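Side-chain contact in hydrogenase maturation factor (Thermoanaerobacter tengcongensis, PDB 3VTI), which probably carries out the ATP-dependent dehydration of its own S-carbamoyl group to a nitrile, working with HypF in the maturation of [NiFe]-hydrogenases: residues C[188-193]-C[263-268]. Sequence-based numbering, arbitrary orientation.
Sequences MTLGEA and EKALEI
Leu190 reaches from the 3-10 segment 188-193 to Ala265 and Ile268 of helix 262-270, within the AIR synthase-related C-terminal region and away from the magnesium site. On one branch, CD1 of Leu190 lies 3.8 Å from CB of Ala265 and 3.9 Å from its CA, so it rests on the helix surface at a small residue. CG and CD2 of Leu190 share the other partner, both 3.8 Å from CD1 of Ile268; the two side chains meet tip to tip. Leu190 places CG anti to its carbonyl carbon (chi1 -57°), and chi2 of -175° sets CD1 anti to CA, extending that branch toward Ala265. A looser contact brings CD2 of Leu190 to 4.3 Å from CB of Lys264, whose chain then leads away. Helix 181-187 adds to the packing, with Leu187 touching Ala265 and Lys186 touching Ile268. Cutting Leu190 back to alanine removes CG and both methyls, which is likely to leave CB of Ala265 and CD1 of Ile268 without their apolar partner from 188-193. No hydrogen bond runs between the segments; Gly191 N donates to Met188 O and Ile268 N to Lys264 O. With 157 Å² buried, the contact therefore rests on dispersion and apolar fit.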
loop_
_atom_site.group_PDB
_atom_site.type_symbol
_atom_site.label_atom_id
_atom_site.label_comp_id
_atom_site.label_asym_id
_atom_site.label_seq_id
_atom_site.Cartn_x
_atom_site.Cartn_y
_atom_site.Cartn_z
ATOM N N MET C 188 -3.856 13.873 31.934
ATOM C CA MET C 188 -5.258 14.263 31.941
ATOM C C MET C 188 -5.824 14.379 33.356
ATOM O O MET C 188 -6.991 14.736 33.541
ATOM C CB MET C 188 -6.097 13.329 31.062
ATOM C CG MET C 188 -5.799 13.429 29.544
ATOM S SD MET C 188 -5.482 15.091 28.873
ATOM C CE MET C 188 -7.042 15.935 29.164
ATOM N N THR C 189 -4.985 14.088 34.346
ATOM C CA THR C 189 -5.248 14.457 35.741
ATOM C C THR C 189 -5.403 15.970 35.849
ATOM O O THR C 189 -6.174 16.461 36.679
ATOM C CB THR C 189 -4.090 14.020 36.657
ATOM O OG1 THR C 189 -4.002 12.596 36.651
ATOM C CG2 THR C 189 -4.319 14.472 38.080
ATOM N N LEU C 190 -4.669 16.697 35.003
ATOM C CA LEU C 190 -4.690 18.161 34.999
ATOM C C LEU C 190 -5.921 18.771 34.308
ATOM O O LEU C 190 -6.080 19.994 34.285
ATOM C CB LEU C 190 -3.390 18.721 34.403
ATOM C CG LEU C 190 -2.072 18.306 35.067
ATOM C CD1 LEU C 190 -0.898 19.027 34.435
ATOM C CD2 LEU C 190 -2.097 18.545 36.580
ATOM N N GLY C 191 -6.782 17.921 33.752
ATOM C CA GLY C 191 -8.050 18.362 33.171
ATOM C C GLY C 191 -7.915 19.440 32.108
ATOM O O GLY C 191 -7.151 19.284 31.153
ATOM N N GLU C 192 -8.639 20.544 32.302
ATOM C CA GLU C 192 -8.735 21.629 31.319
ATOM C C GLU C 192 -7.436 22.425 31.155
ATOM O O GLU C 192 -7.257 23.132 30.164
ATOM C CB GLU C 192 -9.908 22.552 31.665
ATOM C CG GLU C 192 -10.189 23.657 30.646
ATOM C CD GLU C 192 -11.621 24.149 30.704
ATOM O OE1 GLU C 192 -11.848 25.301 31.165
ATOM O OE2 GLU C 192 -12.516 23.369 30.294
ATOM N N ALA C 193 -6.531 22.299 32.121
ATOM C CA ALA C 193 -5.226 22.957 32.047
ATOM C C ALA C 193 -4.374 22.397 30.907
ATOM O O ALA C 193 -3.490 23.080 30.389
ATOM C CB ALA C 193 -4.489 22.846 33.387
ATOM N N GLU C 263 4.850 23.082 35.667
ATOM C CA GLU C 263 5.728 22.351 36.576
ATOM C C GLU C 263 5.142 20.981 36.931
ATOM O O GLU C 263 5.863 19.975 36.981
ATOM C CB GLU C 263 6.040 23.173 37.846
ATOM C CG GLU C 263 6.941 24.423 37.630
ATOM C CD GLU C 263 8.190 24.156 36.752
ATOM O OE1 GLU C 263 8.829 23.085 36.898
ATOM O OE2 GLU C 263 8.543 25.029 35.917
ATOM N N LYS C 264 3.829 20.947 37.160
ATOM C CA LYS C 264 3.132 19.708 37.488
ATOM C C LYS C 264 3.114 18.762 36.309
ATOM O O LYS C 264 3.249 17.557 36.487
ATOM C CB LYS C 264 1.704 19.985 37.961
ATOM C CG LYS C 264 1.634 20.562 39.379
ATOM C CD LYS C 264 0.225 21.050 39.732
ATOM C CE LYS C 264 0.250 22.215 40.730
ATOM N NZ LYS C 264 0.905 21.842 42.017
ATOM N N ALA C 265 2.962 19.310 35.105
ATOM C CA ALA C 265 2.927 18.512 33.882
ATOM C C ALA C 265 4.273 17.853 33.597
ATOM O O ALA C 265 4.327 16.720 33.119
ATOM C CB ALA C 265 2.495 19.364 32.707
ATOM N N LEU C 266 5.354 18.572 33.895
ATOM C CA LEU C 266 6.705 18.044 33.733
ATOM C C LEU C 266 6.961 16.905 34.708
ATOM O O LEU C 266 7.494 15.860 34.340
ATOM C CB LEU C 266 7.737 19.151 33.943
ATOM C CG LEU C 266 9.182 18.737 33.665
ATOM C CD1 LEU C 266 9.373 18.420 32.183
ATOM C CD2 LEU C 266 10.135 19.823 34.119
ATOM N N GLU C 267 6.536 17.081 35.933
ATOM C CA GLU C 267 6.786 16.069 36.914
ATOM C C GLU C 267 5.913 14.849 36.706
ATOM O O GLU C 267 6.336 13.757 36.969
ATOM C CB GLU C 267 6.717 16.643 38.331
ATOM C CG GLU C 267 5.367 16.690 38.956
ATOM C CD GLU C 267 5.133 15.553 39.917
ATOM O OE1 GLU C 267 6.057 15.252 40.684
ATOM O OE2 GLU C 267 4.035 14.958 39.909
ATOM N N ILE C 268 4.720 15.045 36.177
ATOM C CA ILE C 268 3.859 13.931 35.809
ATOM C C ILE C 268 4.516 13.093 34.722
ATOM O O ILE C 268 4.466 11.863 34.773
ATOM C CB ILE C 268 2.450 14.412 35.358
ATOM C CG1 ILE C 268 1.585 14.761 36.573
ATOM C CG2 ILE C 268 1.747 13.350 34.488
ATOM C CD1 ILE C 268 0.387 15.636 36.246
#